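Uncharacterized protein (Aeromonas hydrophila J-1, PDB 6R1J) is AhlC, one component of the tripartite alpha-pore-forming toxin AHL, and probably takes part in assembling its membrane pore. Local coordinates at residues E17-Q21 and Q34-G38; M13-E17 and V40-L45; N117-Q121 and F200-T205. The protein carries 3 engineered substitutions. The contacts are given in a common frame with arbitrary orientation. Residue numbers count along the deposited sequence, not the author numbering.

How the contacts relate
All three contacts join antiparallel helices of one elongated bundle. Contacts 1 and 2 are successive layers of the same interface, helix 5-21 on helix 28-70, with centres 8 Å apart and Glu17, the sodium ion and two of its waters in common. Contact 3 joins the next two helices, 78-157 and 163-236, and meets contact 1 where Ile20 packs on Phe200 and Thr204. Chemistry changes with place: contact 1, partly buried, uses glutamine-to-backbone hydrogen bonds near the turn; contact 2, the more buried, is apolar with one water bridge; contact 3, also partly buried, mixes leucine packing with a threonine-asparagine hydrogen bond.

Contact 1. Residues E17-Q21 and Q34-G38; sequences EATIQ and QQNVG. With NA (sodium ion), chain D.
A helical hairpin carrying a sodium ion on Glu17 is formed here: helix 5-21 runs into a short connection and helix 28-70 returns against it. Both segments are alpha-helical, their axes 9.7 Å apart at an angle of 151° (signed crossing -151°). Register is set by CA-CA distances of 6.0 Å for both Glu17-Val37 and Gln21-Gln34. Two glutamines reach across to main-chain carbonyls. Gln21, with chi1 and chi2 both m, curls so that its NE2 donates to Gln34 O (2.8 Å) and also to Glu17 OE2 (2.9 Å), one turn back on its own helix. Gln34, m then t, extends the other way, and its NE2 donates to Ile20 O (3.0 Å, nearly linear) as well as to Phe23 O in the connection. These two side-chain-to-backbone bonds, running in opposite directions, tie the C-terminal part of helix 5-21 to an early turn of helix 28-70, a helix-connection-helix hairpin within a bundle of long helices. Glu17 (chi1 t, chi2 m) lays its CG 3.6 Å from Val37 CG2 and brings OE2 to 3.3 Å from Gly38 CA, at a position with no side chain. The same OE2 binds sodium at 2.4 Å; two waters lie at a longer 3.0 Å from the ion and donate to Glu17 OE1 (2.7 Å, water 1) and Gly38 O (2.5 Å, water 2). On the bundle side, Ile20 CG2 meets Val37 CG2 at 3.9 Å, and both side chains also touch Phe207 of helix 163-236.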
loop_
_atom_site.group_PDB
_atom_site.type_symbol
_atom_site.label_atom_id
_atom_site.label_comp_id
_atom_site.label_asym_id
_atom_site.label_seq_id
_atom_site.Cartn_x
_atom_site.Cartn_y
_atom_site.Cartn_z
ATOM N N GLU A 17 -6.805 18.453 -3.122
ATOM C CA GLU A 17 -6.011 19.657 -3.458
ATOM C C GLU A 17 -5.579 20.357 -2.166
ATOM O O GLU A 17 -4.405 20.716 -2.094
ATOM C CB GLU A 17 -6.785 20.574 -4.401
ATOM C CG GLU A 17 -5.941 21.706 -4.997
ATOM C CD GLU A 17 -5.907 23.002 -4.212
ATOM O OE1 GLU A 17 -6.712 23.125 -3.251
ATOM O OE2 GLU A 17 -5.051 23.890 -4.551
ATOM N N ALA A 18 -6.462 20.552 -1.189
ATOM C CA ALA A 18 -6.101 21.224 0.078
ATOM C C ALA A 18 -5.015 20.400 0.784
ATOM O O ALA A 18 -4.044 20.946 1.309
ATOM C CB ALA A 18 -7.312 21.343 0.959
ATOM N N THR A 19 -5.176 19.079 0.801
ATOM C CA THR A 19 -4.190 18.190 1.431
ATOM C C THR A 19 -2.865 18.249 0.643
ATOM O O THR A 19 -1.795 18.293 1.299
ATOM C CB THR A 19 -4.774 16.789 1.597
ATOM O OG1 THR A 19 -5.933 16.958 2.409
ATOM C CG2 THR A 19 -3.816 15.864 2.303
ATOM N N ILE A 20 -2.934 18.255 -0.681
ATOM C CA ILE A 20 -1.722 18.326 -1.537
ATOM C C ILE A 20 -0.969 19.629 -1.249
ATOM O O ILE A 20 0.270 19.577 -1.182
ATOM C CB ILE A 20 -2.094 18.163 -3.010
ATOM C CG1 ILE A 20 -2.491 16.710 -3.305
ATOM C CG2 ILE A 20 -0.941 18.619 -3.882
ATOM C CD1 ILE A 20 -3.079 16.486 -4.662
ATOM N N GLN A 21 -1.669 20.730 -0.981
ATOM C CA GLN A 21 -0.971 22.023 -0.745
ATOM C C GLN A 21 -0.281 22.033 0.629
ATOM O O GLN A 21 0.613 22.850 0.782
ATOM C CB GLN A 21 -1.908 23.221 -0.864
ATOM C CG GLN A 21 -2.560 23.341 -2.229
ATOM C CD GLN A 21 -1.619 23.473 -3.401
ATOM O OE1 GLN A 21 -0.406 23.638 -3.249
ATOM N NE2 GLN A 21 -2.173 23.348 -4.602
ATOM N N GLN A 34 1.497 20.462 -7.313
ATOM C CA GLN A 34 0.865 21.459 -6.397
ATOM C C GLN A 34 0.353 22.630 -7.237
ATOM O O GLN A 34 -0.802 23.105 -7.015
ATOM C CB GLN A 34 1.837 21.963 -5.325
ATOM C CG GLN A 34 2.133 20.939 -4.222
ATOM C CD GLN A 34 3.007 21.477 -3.115
ATOM O OE1 GLN A 34 3.947 22.210 -3.387
ATOM N NE2 GLN A 34 2.716 21.139 -1.859
ATOM N N GLN A 35 1.155 23.091 -8.188
ATOM C CA GLN A 35 0.755 24.254 -9.020
ATOM C C GLN A 35 -0.393 23.827 -9.947
ATOM O O GLN A 35 -1.312 24.595 -10.125
ATOM C CB GLN A 35 1.955 24.775 -9.800
ATOM C CG GLN A 35 2.968 25.444 -8.878
ATOM C CD GLN A 35 2.407 26.738 -8.344
ATOM O OE1 GLN A 35 1.904 27.569 -9.109
ATOM N NE2 GLN A 35 2.471 26.882 -7.031
ATOM N N ASN A 36 -0.248 22.688 -10.610
ATOM C CA ASN A 36 -1.254 22.111 -11.533
ATOM C C ASN A 36 -2.598 21.971 -10.801
ATOM O O ASN A 36 -3.581 22.507 -11.296
ATOM C CB ASN A 36 -0.742 20.773 -12.062
ATOM C CG ASN A 36 -1.622 20.135 -13.106
ATOM O OD1 ASN A 36 -2.731 20.602 -13.350
ATOM N ND2 ASN A 36 -1.086 19.124 -13.779
ATOM N N VAL A 37 -2.642 21.279 -9.662
ATOM C CA VAL A 37 -3.937 21.032 -8.965
ATOM C C VAL A 37 -4.518 22.362 -8.491
ATOM O O VAL A 37 -5.751 22.496 -8.467
ATOM C CB VAL A 37 -3.844 20.014 -7.823
ATOM C CG1 VAL A 37 -3.416 18.672 -8.379
ATOM C CG2 VAL A 37 -2.999 20.437 -6.652
ATOM N N GLY A 38 -3.684 23.293 -8.051
ATOM C CA GLY A 38 -4.175 24.631 -7.693
ATOM C C GLY A 38 -4.932 25.264 -8.848
ATOM O O GLY A 38 -6.030 25.814 -8.594
HETATM NA NA NA D . -5.241 26.188 -3.837
HETATM O O HOH W 1 -6.386 25.076 -1.353
HETATM O O HOH W 2 -6.411 27.048 -6.414
#

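Contact 2. Residues M13-E17 and V40-L45; sequences MQQAE and VVAALL. With NA (sodium ion), chain D.
A wider pi-type turn interrupts the alpha-helix at residues 40-44: Leu45 N bonds to Val40 O at 2.9 Å, whereas the alpha-type bond from Leu44 N to Val40 O, 3.1 Å, is weak. Within the helical bundle, this turn of helix 28-70 packs against helix 5-21 of the same antiparallel hairpin. The axes approach to 10.6 Å and make an angle of 153°, with Gln14 and Val41 in register at a CA-CA distance of 6.3 Å. Segment 13-17 is regular alpha-helix, closed by Glu17 N to Met13 O at 2.9 Å. No direct hydrogen bond crosses, and packing dominates. Val41, chi1 t, points at the partner helix and is gripped by two side chains: its CG2 lies 3.4 Å from Glu17 CG and its CG1 4.2 Å from Gln14 CG. Met13 (m, t, p) bends at its thioether so that its CE sits 3.8 Å from Val40 CG1 and 4.1 Å from Leu45 CD2, while Leu45 (m, t) places CD1 4.2 Å from Gln14 CG. Met13 also touches Phe207 and Phe211 of helix 163-236, and Val40 touches Ala109 of helix 78-157, so this apolar side belongs to the bundle core. While Glu17 CG packs on Val41, its carboxylate turns to the ion: OE2 binds sodium at 2.4 Å and accepts a hydrogen bond from Gln21 NE2. At the more polar margin, water 3 links the helices, accepting from Gln14 NE2 at 3.0 Å and donating to Val41 O at 2.4 Å.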
loop_
_atom_site.group_PDB
_atom_site.type_symbol
_atom_site.label_atom_id
_atom_site.label_comp_id
_atom_site.label_asym_id
_atom_site.label_seq_id
_atom_site.Cartn_x
_atom_site.Cartn_y
_atom_site.Cartn_z
ATOM N N MET A 13 -11.867 16.154 -5.399
ATOM C CA MET A 13 -10.678 16.839 -5.963
ATOM C C MET A 13 -10.356 18.083 -5.130
ATOM O O MET A 13 -9.180 18.267 -4.831
ATOM C CB MET A 13 -10.903 17.212 -7.415
ATOM C CG MET A 13 -10.813 16.015 -8.332
ATOM S SD MET A 13 -11.337 16.379 -10.021
ATOM C CE MET A 13 -9.873 17.176 -10.659
ATOM N N GLN A 14 -11.358 18.847 -4.689
ATOM C CA GLN A 14 -11.145 20.057 -3.834
ATOM C C GLN A 14 -10.497 19.658 -2.500
ATOM O O GLN A 14 -9.522 20.321 -2.061
ATOM C CB GLN A 14 -12.448 20.860 -3.689
ATOM C CG GLN A 14 -12.861 21.561 -4.980
ATOM C CD GLN A 14 -14.320 21.960 -5.017
ATOM O OE1 GLN A 14 -15.127 21.399 -4.303
ATOM N NE2 GLN A 14 -14.676 22.872 -5.911
ATOM N N GLN A 15 -10.950 18.577 -1.882
ATOM C CA GLN A 15 -10.333 18.078 -0.635
ATOM C C GLN A 15 -8.906 17.601 -0.916
ATOM O O GLN A 15 -8.012 17.921 -0.127
ATOM C CB GLN A 15 -11.110 16.896 -0.073
ATOM C CG GLN A 15 -10.372 16.141 1.028
ATOM C CD GLN A 15 -10.180 16.942 2.302
ATOM O OE1 GLN A 15 -10.897 16.713 3.287
ATOM N NE2 GLN A 15 -9.228 17.882 2.303
ATOM N N ALA A 16 -8.684 16.817 -1.964
ATOM C CA ALA A 16 -7.331 16.261 -2.192
ATOM C C ALA A 16 -6.360 17.441 -2.385
ATOM O O ALA A 16 -5.243 17.389 -1.825
ATOM C CB ALA A 16 -7.301 15.317 -3.358
ATOM N N GLU A 17 -6.805 18.453 -3.122
ATOM C CA GLU A 17 -6.011 19.657 -3.458
ATOM C C GLU A 17 -5.579 20.357 -2.166
ATOM O O GLU A 17 -4.405 20.716 -2.094
ATOM C CB GLU A 17 -6.785 20.574 -4.401
ATOM C CG GLU A 17 -5.941 21.706 -4.997
ATOM C CD GLU A 17 -5.907 23.002 -4.212
ATOM O OE1 GLU A 17 -6.712 23.125 -3.251
ATOM O OE2 GLU A 17 -5.051 23.890 -4.551
ATOM N N VAL A 40 -6.237 23.657 -11.457
ATOM C CA VAL A 40 -7.434 22.821 -11.775
ATOM C C VAL A 40 -8.587 23.273 -10.883
ATOM O O VAL A 40 -9.676 23.458 -11.405
ATOM C CB VAL A 40 -7.147 21.319 -11.609
ATOM C CG1 VAL A 40 -8.402 20.486 -11.659
ATOM C CG2 VAL A 40 -6.217 20.851 -12.698
ATOM N N VAL A 41 -8.339 23.445 -9.594
ATOM C CA VAL A 41 -9.387 23.811 -8.606
ATOM C C VAL A 41 -9.848 25.253 -8.864
ATOM O O VAL A 41 -11.083 25.473 -8.856
ATOM C CB VAL A 41 -8.900 23.579 -7.171
ATOM C CG1 VAL A 41 -9.804 24.253 -6.152
ATOM C CG2 VAL A 41 -8.760 22.083 -6.911
ATOM N N ALA A 42 -8.916 26.168 -9.158
ATOM C CA ALA A 42 -9.207 27.607 -9.384
ATOM C C ALA A 42 -9.927 27.846 -10.719
ATOM O O ALA A 42 -10.909 28.557 -10.719
ATOM C CB ALA A 42 -7.933 28.421 -9.362
ATOM N N ALA A 43 -9.419 27.314 -11.825
ATOM C CA ALA A 43 -9.859 27.671 -13.188
ATOM C C ALA A 43 -10.683 26.554 -13.862
ATOM O O ALA A 43 -11.754 26.868 -14.381
ATOM C CB ALA A 43 -8.636 28.034 -13.992
ATOM N N LEU A 44 -10.277 25.280 -13.797
ATOM C CA LEU A 44 -10.929 24.244 -14.641
ATOM C C LEU A 44 -12.224 23.730 -13.973
ATOM O O LEU A 44 -13.224 23.616 -14.714
ATOM C CB LEU A 44 -9.933 23.126 -14.961
ATOM C CG LEU A 44 -10.503 21.897 -15.682
ATOM C CD1 LEU A 44 -10.977 22.233 -17.081
ATOM C CD2 LEU A 44 -9.468 20.771 -15.729
ATOM N N LEU A 45 -12.277 23.524 -12.657
ATOM C CA LEU A 45 -13.509 22.944 -12.053
ATOM C C LEU A 45 -14.681 23.919 -12.214
ATOM O O LEU A 45 -15.777 23.459 -12.490
ATOM C CB LEU A 45 -13.263 22.463 -10.632
ATOM C CG LEU A 45 -12.214 21.356 -10.510
ATOM C CD1 LEU A 45 -12.143 20.851 -9.094
ATOM C CD2 LEU A 45 -12.458 20.214 -11.487
HETATM NA NA NA D . -5.241 26.188 -3.837
HETATM O O HOH W 3 -13.021 24.688 -7.631
HETATM O O HOH W 1 -6.386 25.076 -1.353
HETATM O O HOH W 2 -6.411 27.048 -6.414
#

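Contact 3. Residues N117-Q121 and F200-T205; sequences NIALQ and FLGQTT
Side chains that leave sideways and turn in dominate this contact between two alpha-helical segments: Asn117, Phe200 and Leu201 all start sideways to the partner and bring their ends closer to it. The axes run 10.9 Å apart at 160° (signed crossing -160°), with Asn117 and Leu201 in register at a CA-CA distance of 6.8 Å. Asn117, chi1 -83° (m) and chi2 -9°, swings its amide across so that OD1 accepts from Thr204 OG1 at 2.7 Å. Thr204 is p (68°), which turns its hydroxyl to this acceptor. Thr205 is m instead, and its OG1 donates back to Leu201 O at 2.8 Å, within its own helix. Leu201 (m, t) is the most heavily covered: its CD2 lies 3.5 Å from Asn117 OD1 and 3.9 Å from Leu120 CB, and its CD1 4.1 Å from Gln121 CG. Leu120, also m, t, sends CD1 to 3.7 Å from Phe200 CE2, meeting the ring at its edge. Phe200 is t with chi2 86°, and its ring also packs edge-to-face with Phe23 and touches Ile20 of helix 5-21. Ile33 of helix 28-70 touches both Asn117 and Thr204. The buried polar pair thus sits beside leucine and phenylalanine packing between helices 78-157 and 163-236, an antiparallel pair typical of the elongated helical bundle of soluble alpha-pore-forming toxin components.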
loop_
_atom_site.group_PDB
_atom_site.type_symbol
_atom_site.label_atom_id
_atom_site.label_comp_id
_atom_site.label_asym_id
_atom_site.label_seq_id
_atom_site.Cartn_x
_atom_site.Cartn_y
_atom_site.Cartn_z
ATOM N N ASN A 117 3.924 12.218 -11.293
ATOM C CA ASN A 117 3.845 11.077 -10.343
ATOM C C ASN A 117 4.922 10.036 -10.664
ATOM O O ASN A 117 5.594 9.598 -9.726
ATOM C CB ASN A 117 2.483 10.395 -10.369
ATOM C CG ASN A 117 1.482 11.127 -9.500
ATOM O OD1 ASN A 117 1.852 12.041 -8.758
ATOM N ND2 ASN A 117 0.242 10.663 -9.494
ATOM N N ILE A 118 5.005 9.618 -11.913
ATOM C CA ILE A 118 6.049 8.659 -12.365
ATOM C C ILE A 118 7.434 9.215 -11.989
ATOM O O ILE A 118 8.232 8.465 -11.400
ATOM C CB ILE A 118 5.851 8.381 -13.860
ATOM C CG1 ILE A 118 4.525 7.654 -14.073
ATOM C CG2 ILE A 118 7.012 7.589 -14.432
ATOM C CD1 ILE A 118 4.115 7.546 -15.501
ATOM N N ALA A 119 7.720 10.494 -12.276
ATOM C CA ALA A 119 9.018 11.150 -11.946
ATOM C C ALA A 119 9.233 11.072 -10.428
ATOM O O ALA A 119 10.332 10.733 -9.996
ATOM C CB ALA A 119 9.065 12.583 -12.462
ATOM N N LEU A 120 8.215 11.343 -9.603
ATOM C CA LEU A 120 8.376 11.232 -8.131
ATOM C C LEU A 120 8.673 9.783 -7.704
ATOM O O LEU A 120 9.497 9.624 -6.780
ATOM C CB LEU A 120 7.127 11.742 -7.418
ATOM C CG LEU A 120 7.010 13.255 -7.348
ATOM C CD1 LEU A 120 5.681 13.636 -6.697
ATOM C CD2 LEU A 120 8.200 13.855 -6.605
ATOM N N GLN A 121 8.036 8.812 -8.356
ATOM C CA GLN A 121 8.253 7.367 -8.090
ATOM C C GLN A 121 9.712 6.990 -8.376
ATOM O O GLN A 121 10.290 6.310 -7.550
ATOM C CB GLN A 121 7.271 6.557 -8.906
ATOM C CG GLN A 121 5.865 6.635 -8.327
ATOM C CD GLN A 121 4.971 5.732 -9.124
ATOM O OE1 GLN A 121 4.156 6.175 -9.931
ATOM N NE2 GLN A 121 5.234 4.443 -8.989
ATOM N N PHE A 200 2.539 12.043 0.110
ATOM C CA PHE A 200 2.197 13.006 -0.965
ATOM C C PHE A 200 1.695 12.274 -2.211
ATOM O O PHE A 200 0.692 12.654 -2.821
ATOM C CB PHE A 200 3.430 13.858 -1.293
ATOM C CG PHE A 200 3.154 14.854 -2.366
ATOM C CD1 PHE A 200 2.613 16.096 -2.057
ATOM C CD2 PHE A 200 3.505 14.590 -3.683
ATOM C CE1 PHE A 200 2.388 17.030 -3.065
ATOM C CE2 PHE A 200 3.280 15.533 -4.679
ATOM C CZ PHE A 200 2.725 16.753 -4.371
ATOM N N LEU A 201 2.421 11.255 -2.654
ATOM C CA LEU A 201 2.001 10.466 -3.834
ATOM C C LEU A 201 0.625 9.792 -3.606
ATOM O O LEU A 201 -0.127 9.717 -4.551
ATOM C CB LEU A 201 3.075 9.422 -4.140
ATOM C CG LEU A 201 4.231 9.943 -4.992
ATOM C CD1 LEU A 201 5.399 8.973 -4.980
ATOM C CD2 LEU A 201 3.746 10.193 -6.414
ATOM N N GLY A 202 0.337 9.323 -2.406
ATOM C CA GLY A 202 -1.008 8.798 -2.048
ATOM C C GLY A 202 -2.082 9.851 -2.312
ATOM O O GLY A 202 -3.102 9.536 -2.934
ATOM N N GLN A 203 -1.818 11.110 -1.985
ATOM C CA GLN A 203 -2.806 12.185 -2.193
ATOM C C GLN A 203 -2.873 12.541 -3.664
ATOM O O GLN A 203 -3.990 12.745 -4.156
ATOM C CB GLN A 203 -2.486 13.395 -1.326
ATOM C CG GLN A 203 -2.658 13.099 0.135
ATOM C CD GLN A 203 -4.086 12.693 0.397
ATOM O OE1 GLN A 203 -5.012 13.453 0.120
ATOM N NE2 GLN A 203 -4.245 11.491 0.918
ATOM N N THR A 204 -1.741 12.576 -4.386
ATOM C CA THR A 204 -1.790 12.929 -5.809
ATOM C C THR A 204 -2.408 11.770 -6.590
ATOM O O THR A 204 -3.085 12.045 -7.570
ATOM C CB THR A 204 -0.447 13.408 -6.389
ATOM O OG1 THR A 204 0.488 12.365 -6.428
ATOM C CG2 THR A 204 0.192 14.483 -5.550
ATOM N N THR A 205 -2.222 10.528 -6.166
ATOM C CA THR A 205 -2.853 9.383 -6.875
ATOM C C THR A 205 -4.379 9.494 -6.681
ATOM O O THR A 205 -5.121 9.237 -7.623
ATOM C CB THR A 205 -2.323 8.031 -6.368
ATOM O OG1 THR A 205 -0.917 8.023 -6.612
ATOM C CG2 THR A 205 -2.982 6.848 -7.055
#